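Side-chain contacts in methyltransferase WBDD (Escherichia coli, PDB 4AZS), which acts as a bifunctional kinase and methyltransferase that regulates the chain length of the O antigen in serotype O9a: residues 277-280 against 281-285; 354-358 against 359-363; 431-434 against 435-439. All coordinates share one frame; numbering follows the deposited sequence. Where two conformers were deposited one is given.

Interaction 1: residues 277-280 against 281-285; sequences TAEE and SQRNK
At the N-terminus of helix 278-296, in the kinase part of the chain, a capping box is overlapped by a salt bridge from the first turn to the second. E279 OE1 lies 3.4 Å from R283 NH2, and E279 CG sits at the edge of the guanidinium, in its plane. The carboxylate and guanidinium planes are 83° apart. The bridge runs through NH2, whereas R283 NE is buried here without a polar partner. E279 CG stands anti to the backbone N (chi1 -154°) and the chain beyond is extended, while the arginine folds back at chi3 to bring NH2 to it. The peptide N of E280 lies over one guanidinium face.

Across this first turn, E280 N donates to T277 OG1 at 3.1 Å, and T277 N donates to E280 OE1 at 2.7 Å on the anti side of the carboxylate. The turn is then closed by S281 N, which reaches T277 O at 3.1 Å with a nearly straight N-H...O angle of 175°. N284, on another face of the helix, is held by the carbonyl of Y268, by S253 and by R254, while A278 packs on N102 of the second subunit. Reciprocal bonds between T277 and E280 define a capping box, here overlapped by an i to i+4 glutamate-arginine pair.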
loop_
_atom_site.group_PDB
_atom_site.type_symbol
_atom_site.label_atom_id
_atom_site.label_comp_id
_atom_site.label_asym_id
_atom_site.label_seq_id
_atom_site.Cartn_x
_atom_site.Cartn_y
_atom_site.Cartn_z
ATOM N N THR A 277 31.786 -26.552 19.578
ATOM C CA THR A 277 32.722 -26.974 18.539
ATOM C C THR A 277 32.998 -28.479 18.715
ATOM O O THR A 277 32.682 -29.044 19.762
ATOM C CB THR A 277 34.061 -26.223 18.663
ATOM O OG1 THR A 277 34.743 -26.656 19.854
ATOM C CG2 THR A 277 33.836 -24.708 18.719
ATOM N N ALA A 278 33.588 -29.104 17.696
ATOM C CA ALA A 278 34.065 -30.498 17.769
ATOM C C ALA A 278 34.959 -30.707 19.013
ATOM O O ALA A 278 34.742 -31.628 19.802
ATOM C CB ALA A 278 34.845 -30.867 16.505
ATOM N N GLU A 279 35.954 -29.842 19.193
ATOM C CA GLU A 279 36.831 -29.982 20.342
ATOM C C GLU A 279 36.035 -29.929 21.655
ATOM O O GLU A 279 36.327 -30.733 22.555
ATOM C CB GLU A 279 37.982 -28.966 20.335
ATOM C CG GLU A 279 39.207 -29.469 21.105
ATOM C CD GLU A 279 40.354 -28.463 21.173
ATOM O OE1 GLU A 279 40.237 -27.362 20.582
ATOM O OE2 GLU A 279 41.384 -28.770 21.822
ATOM N N GLU A 280 35.033 -29.040 21.777
ATOM C CA GLU A 280 34.312 -28.913 23.069
ATOM C C GLU A 280 33.489 -30.156 23.409
ATOM O O GLU A 280 33.530 -30.609 24.547
ATOM C CB GLU A 280 33.428 -27.663 23.147
ATOM C CG GLU A 280 34.223 -26.362 23.139
ATOM C CD GLU A 280 33.411 -25.135 22.724
ATOM O OE1 GLU A 280 32.503 -25.237 21.852
ATOM O OE2 GLU A 280 33.702 -24.051 23.276
ATOM N N SER A 281 32.756 -30.692 22.430
ATOM C CA SER A 281 32.030 -31.977 22.586
ATOM C C SER A 281 32.967 -33.076 23.018
ATOM O O SER A 281 32.621 -33.853 23.875
ATOM C CB SER A 281 31.405 -32.463 21.260
ATOM O OG SER A 281 30.788 -31.408 20.561
ATOM N N GLN A 282 34.132 -33.172 22.374
ATOM C CA GLN A 282 35.088 -34.204 22.739
ATOM C C GLN A 282 35.604 -33.984 24.173
ATOM O O GLN A 282 35.870 -34.955 24.879
ATOM C CB GLN A 282 36.233 -34.290 21.731
ATOM C CG GLN A 282 36.741 -35.711 21.527
ATOM C CD GLN A 282 37.363 -35.927 20.149
ATOM O OE1 GLN A 282 36.837 -35.453 19.134
ATOM N NE2 GLN A 282 38.484 -36.655 20.103
ATOM N N ARG A 283 35.693 -32.727 24.613
ATOM C CA ARG A 283 36.151 -32.442 25.960
ATOM C C ARG A 283 35.073 -32.744 26.984
ATOM O O ARG A 283 35.383 -33.255 28.063
ATOM C CB ARG A 283 36.707 -31.021 26.103
ATOM C CG ARG A 283 38.208 -30.979 25.795
ATOM C CD ARG A 283 38.848 -29.601 25.945
ATOM N NE ARG A 283 38.804 -28.833 24.692
ATOM C CZ ARG A 283 38.374 -27.573 24.578
ATOM N NH1 ARG A 283 37.976 -26.877 25.641
ATOM N NH2 ARG A 283 38.358 -26.994 23.389
ATOM N N ASN A 284 33.816 -32.453 26.650
ATOM C CA ASN A 284 32.695 -32.919 27.461
ATOM C C ASN A 284 32.762 -34.426 27.603
ATOM O O ASN A 284 32.656 -34.970 28.726
ATOM C CB ASN A 284 31.363 -32.508 26.844
ATOM C CG ASN A 284 30.805 -31.229 27.438
ATOM O OD1 ASN A 284 31.470 -30.558 28.226
ATOM N ND2 ASN A 284 29.561 -30.890 27.075
ATOM N N LYS A 285 32.994 -35.098 26.475
ATOM C CA LYS A 285 33.068 -36.550 26.435
ATOM C C LYS A 285 34.249 -37.047 27.287
ATOM O O LYS A 285 34.111 -37.992 28.093
ATOM C CB LYS A 285 33.173 -37.005 24.960
ATOM C CG LYS A 285 32.704 -38.422 24.657
ATOM C CD LYS A 285 32.154 -38.561 23.218
ATOM C CE LYS A 285 32.142 -40.018 22.765
ATOM N NZ LYS A 285 31.090 -40.357 21.758
#

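Interaction 2: residues 354-358 against 359-363; sequences ALEKQ and GFWHD
E356 OE1 is gripped by two N-H groups: W361 NE1 at 2.9 Å, and the backbone N of F452. The indole N-H comes in on the anti lone pair of the oxygen, which lies close to the ring plane, and the N-H...O angle is 153°. With E356 CG anti to the backbone N and the chain extended beyond it, the side chain crosses the N-H edge of the indole at a slant; its CG comes 3.4 Å from W361 NE1, and E356 CA stands over one ring face toward the rim. Carboxylate and indole planes are 51° apart. E356 OE2 takes the backbone N of V453, and W395 meets W361 edge-to-face.

At the same helix end, helix 341-357 finishes in a Schellman motif. F360 N donates to L355 O at 2.9 Å and G359 N to E356 O at 2.9 Å. G359, the C-prime residue, has a positive phi of 80°, the turn that redirects the chain into strand 361-362. F360 then lies across L355 at about a right angle, F360 CB being 3.9 Å from L355 CD2, while Q358 CB lies at the edge of the phenyl ring, in its plane.

Three N-H donors from two parts of the chain converge on one carboxylate, an arrangement that would probably stabilise its negative charge and that ties the helix end both to the strand after it and to residues 452-453.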
loop_
_atom_site.group_PDB
_atom_site.type_symbol
_atom_site.label_atom_id
_atom_site.label_comp_id
_atom_site.label_asym_id
_atom_site.label_seq_id
_atom_site.Cartn_x
_atom_site.Cartn_y
_atom_site.Cartn_z
ATOM N N ALA A 354 47.622 -36.480 48.927
ATOM C CA ALA A 354 47.319 -37.923 48.945
ATOM C C ALA A 354 47.094 -38.482 47.546
ATOM O O ALA A 354 47.574 -39.558 47.208
ATOM C CB ALA A 354 46.089 -38.191 49.808
ATOM N N LEU A 355 46.376 -37.739 46.720
ATOM C CA LEU A 355 46.327 -38.045 45.290
ATOM C C LEU A 355 47.694 -38.179 44.662
ATOM O O LEU A 355 47.965 -39.153 43.957
ATOM C CB LEU A 355 45.574 -36.964 44.545
ATOM C CG LEU A 355 44.072 -36.980 44.739
ATOM C CD1 LEU A 355 43.504 -35.699 44.158
ATOM C CD2 LEU A 355 43.448 -38.203 44.072
ATOM N N GLU A 356 48.544 -37.194 44.876
ATOM C CA GLU A 356 49.887 -37.207 44.268
ATOM C C GLU A 356 50.682 -38.433 44.689
ATOM O O GLU A 356 51.370 -39.034 43.873
ATOM C CB GLU A 356 50.656 -35.928 44.601
ATOM C CG GLU A 356 52.121 -35.918 44.179
ATOM C CD GLU A 356 52.743 -34.538 44.431
ATOM O OE1 GLU A 356 52.466 -33.606 43.645
ATOM O OE2 GLU A 356 53.439 -34.360 45.463
ATOM N N LYS A 357 50.552 -38.830 45.946
ATOM C CA LYS A 357 51.244 -40.030 46.443
ATOM C C LYS A 357 50.801 -41.280 45.714
ATOM O O LYS A 357 51.561 -42.217 45.614
ATOM C CB LYS A 357 50.963 -40.217 47.924
ATOM C CG LYS A 357 51.726 -39.276 48.826
ATOM C CD LYS A 357 51.008 -39.154 50.157
ATOM C CE LYS A 357 51.835 -38.434 51.204
ATOM N NZ LYS A 357 52.692 -39.414 51.916
ATOM N N GLN A 358 49.561 -41.291 45.220
ATOM C CA GLN A 358 49.044 -42.408 44.421
ATOM C C GLN A 358 49.214 -42.191 42.914
ATOM O O GLN A 358 48.705 -42.965 42.123
ATOM C CB GLN A 358 47.551 -42.643 44.727
ATOM C CG GLN A 358 47.228 -42.841 46.202
ATOM C CD GLN A 358 47.951 -44.046 46.789
ATOM O OE1 GLN A 358 48.051 -45.103 46.154
ATOM N NE2 GLN A 358 48.472 -43.888 47.999
ATOM N N GLY A 359 49.901 -41.126 42.525
ATOM C CA GLY A 359 50.167 -40.828 41.113
ATOM C C GLY A 359 49.002 -40.174 40.398
ATOM O O GLY A 359 48.809 -40.386 39.203
ATOM N N PHE A 360 48.226 -39.381 41.126
ATOM C CA PHE A 360 47.112 -38.638 40.561
ATOM C C PHE A 360 47.249 -37.131 40.861
ATOM O O PHE A 360 47.658 -36.739 41.946
ATOM C CB PHE A 360 45.792 -39.138 41.159
ATOM C CG PHE A 360 45.377 -40.477 40.677
ATOM C CD1 PHE A 360 44.662 -40.608 39.505
ATOM C CD2 PHE A 360 45.703 -41.613 41.387
ATOM C CE1 PHE A 360 44.278 -41.855 39.042
ATOM C CE2 PHE A 360 45.329 -42.869 40.930
ATOM C CZ PHE A 360 44.616 -42.991 39.756
ATOM N N TRP A 361 46.879 -36.307 39.884
ATOM C CA TRP A 361 46.827 -34.862 40.023
ATOM C C TRP A 361 45.561 -34.352 39.401
ATOM O O TRP A 361 44.935 -35.020 38.566
ATOM C CB TRP A 361 48.021 -34.201 39.354
ATOM C CG TRP A 361 49.367 -34.611 39.937
ATOM C CD1 TRP A 361 50.107 -33.942 40.918
ATOM C CD2 TRP A 361 50.179 -35.802 39.596
ATOM N NE1 TRP A 361 51.267 -34.619 41.203
ATOM C CE2 TRP A 361 51.380 -35.735 40.445
ATOM C CE3 TRP A 361 50.036 -36.866 38.715
ATOM C CZ2 TRP A 361 52.380 -36.713 40.395
ATOM C CZ3 TRP A 361 51.048 -37.842 38.666
ATOM C CH2 TRP A 361 52.190 -37.770 39.494
ATOM N N HIS A 362 45.193 -33.144 39.799
ATOM C CA HIS A 362 44.022 -32.485 39.283
ATOM C C HIS A 362 44.437 -31.251 38.564
ATOM O O HIS A 362 45.061 -30.388 39.134
ATOM C CB HIS A 362 43.090 -32.158 40.431
ATOM C CG HIS A 362 41.744 -31.698 39.995
ATOM N ND1 HIS A 362 41.559 -30.548 39.328
ATOM C CD2 HIS A 362 40.479 -32.250 40.188
ATOM C CE1 HIS A 362 40.239 -30.391 39.061
ATOM N NE2 HIS A 362 39.584 -31.426 39.595
ATOM N N ASP A 363 44.045 -31.146 37.305
ATOM C CA ASP A 363 44.550 -30.138 36.376
ATOM C C ASP A 363 43.839 -28.779 36.473
ATOM O O ASP A 363 44.195 -27.844 35.759
ATOM C CB ASP A 363 44.330 -30.696 34.954
ATOM C CG ASP A 363 45.217 -30.062 33.908
ATOM O OD1 ASP A 363 46.119 -29.264 34.257
ATOM O OD2 ASP A 363 44.999 -30.385 32.723
#

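Interaction 3: residues 431-434 against 435-439; sequences LPQP and WSNWL
P432 lays its ring obliquely against the indole of W435, P432 CG coming within 3.6 Å of W435 CE3. P434, preceded by a cis peptide bond, runs beside the same tryptophan and points the same way; P434 CD is 3.9 Å from W435 CE3. Two prolines thus meet the six-membered part of the indole, and F411 also meets W435 edge-to-face.

The polar contact is Q433 with N437. N437 ND2 donates to Q433 OE1 at 3.2 Å with an N-H...O angle of 173°. The acceptor lies in the amide plane of the asparagine, but the donor is tilted 32° from the carbonyl plane of the glutamine, and the two amides stand 59° apart. N437 CG, anti to its own carbonyl carbon, turns the amide back toward the loop, where N437 OD1 also receives the backbone N of A468.

Apolar contact continues through L431, whose CD1 is 4.1 Å from L439 CD2, the two side chains crossing at about a right angle near Q477 of helix 475-485. In the backbone, P432 O, before the helix, takes S436 N at 3.1 Å, and P434 O starts the helical bonding with W438 N at 3.0 Å.

The arrangement is a helix N-terminus, that of helix 435-443, with P434 at the N-cap position and a proline-rich loop folded against its first turn.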
loop_
_atom_site.group_PDB
_atom_site.type_symbol
_atom_site.label_atom_id
_atom_site.label_comp_id
_atom_site.label_asym_id
_atom_site.label_seq_id
_atom_site.Cartn_x
_atom_site.Cartn_y
_atom_site.Cartn_z
ATOM N N LEU A 431 48.216 -11.378 49.659
ATOM C CA LEU A 431 48.501 -12.386 50.689
ATOM C C LEU A 431 49.084 -11.779 51.965
ATOM O O LEU A 431 50.180 -11.236 51.951
ATOM C CB LEU A 431 49.433 -13.479 50.165
ATOM C CG LEU A 431 48.942 -14.431 49.071
ATOM C CD1 LEU A 431 49.981 -15.523 48.843
ATOM C CD2 LEU A 431 47.599 -15.047 49.437
ATOM N N PRO A 432 48.383 -11.914 53.088
ATOM C CA PRO A 432 49.053 -11.541 54.296
ATOM C C PRO A 432 50.072 -12.619 54.747
ATOM O O PRO A 432 50.094 -13.738 54.218
ATOM C CB PRO A 432 47.899 -11.441 55.288
ATOM C CG PRO A 432 47.020 -12.558 54.880
ATOM C CD PRO A 432 47.189 -12.716 53.382
ATOM N N GLN A 433 50.929 -12.231 55.682
ATOM C CA GLN A 433 51.760 -13.163 56.411
ATOM C C GLN A 433 50.816 -14.056 57.182
ATOM O O GLN A 433 49.774 -13.606 57.638
ATOM C CB GLN A 433 52.675 -12.413 57.381
ATOM C CG GLN A 433 53.797 -11.705 56.670
ATOM C CD GLN A 433 54.996 -11.367 57.562
ATOM O OE1 GLN A 433 55.589 -12.222 58.254
ATOM N NE2 GLN A 433 55.395 -10.112 57.503
ATOM N N PRO A 434 51.121 -15.342 57.281
ATOM C CA PRO A 434 52.206 -16.139 56.773
ATOM C C PRO A 434 51.955 -16.871 55.438
ATOM O O PRO A 434 52.799 -17.652 55.003
ATOM C CB PRO A 434 52.365 -17.158 57.886
ATOM C CG PRO A 434 50.959 -17.407 58.339
ATOM C CD PRO A 434 50.189 -16.156 58.083
ATOM N N TRP A 435 50.852 -16.596 54.772
ATOM C CA TRP A 435 50.623 -17.142 53.437
ATOM C C TRP A 435 51.692 -16.683 52.443
ATOM O O TRP A 435 52.215 -17.453 51.593
ATOM C CB TRP A 435 49.192 -16.806 52.972
ATOM C CG TRP A 435 48.121 -17.597 53.701
ATOM C CD1 TRP A 435 47.689 -18.891 53.416
ATOM C CD2 TRP A 435 47.321 -17.187 54.856
ATOM N NE1 TRP A 435 46.709 -19.292 54.288
ATOM C CE2 TRP A 435 46.438 -18.320 55.172
ATOM C CE3 TRP A 435 47.222 -16.029 55.616
ATOM C CZ2 TRP A 435 45.521 -18.278 56.229
ATOM C CZ3 TRP A 435 46.295 -15.993 56.681
ATOM C CH2 TRP A 435 45.468 -17.096 56.983
ATOM N N SER A 436 52.065 -15.437 52.547
ATOM C CA SER A 436 53.086 -14.894 51.674
ATOM C C SER A 436 54.443 -15.560 51.927
ATOM O O SER A 436 55.218 -15.786 51.001
ATOM C CB SER A 436 53.200 -13.398 51.935
ATOM O OG SER A 436 53.450 -13.210 53.350
ATOM N N ASN A 437 54.714 -15.858 53.188
ATOM C CA ASN A 437 55.961 -16.513 53.592
ATOM C C ASN A 437 56.013 -17.920 53.046
ATOM O O ASN A 437 57.041 -18.374 52.595
ATOM C CB ASN A 437 56.040 -16.550 55.103
ATOM C CG ASN A 437 56.020 -15.184 55.701
ATOM O OD1 ASN A 437 56.152 -14.196 54.988
ATOM N ND2 ASN A 437 55.848 -15.107 57.012
ATOM N N TRP A 438 54.856 -18.579 53.039
ATOM C CA TRP A 438 54.683 -19.925 52.469
ATOM C C TRP A 438 55.049 -19.959 51.008
ATOM O O TRP A 438 55.905 -20.761 50.565
ATOM C CB TRP A 438 53.224 -20.330 52.678
ATOM C CG TRP A 438 52.762 -21.540 51.949
ATOM C CD1 TRP A 438 53.389 -22.760 51.834
ATOM C CD2 TRP A 438 51.491 -21.701 51.254
ATOM N NE1 TRP A 438 52.622 -23.629 51.105
ATOM C CE2 TRP A 438 51.481 -23.058 50.736
ATOM C CE3 TRP A 438 50.392 -20.877 51.025
ATOM C CZ2 TRP A 438 50.415 -23.558 50.006
ATOM C CZ3 TRP A 438 49.318 -21.386 50.282
ATOM C CH2 TRP A 438 49.335 -22.696 49.786
ATOM N N LEU A 439 54.476 -19.031 50.267
ATOM C CA LEU A 439 54.731 -18.936 48.843
ATOM C C LEU A 439 56.183 -18.571 48.575
ATOM O O LEU A 439 56.803 -19.116 47.655
ATOM C CB LEU A 439 53.795 -17.889 48.206
ATOM C CG LEU A 439 54.332 -17.017 47.061
ATOM C CD1 LEU A 439 54.434 -17.836 45.785
ATOM C CD2 LEU A 439 53.461 -15.780 46.787
#

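All three contacts are local, and each sits at the end of a different helix. Interactions 1 and 3 lie at N-terminal ends, those of helices 278-296 and 435-443, whereas interaction 2 closes helix 341-357. A threonine and a glutamate cap the first; a proline stands at the N-cap of the last, with apolar rings gathered beside it. Interaction 2 is a surface contact, the other two being partly buried; of the three, only interaction 1 is touched by another subunit. Interaction 3 packs among several helices, and its W435 and W438 reach helix 341-357, the helix that interaction 2 ends; the centres of interactions 2 and 3 are about 24 Å apart. Charge pairing marks interaction 1, a multiply held carboxylate interaction 2, and proline-indole packing interaction 3.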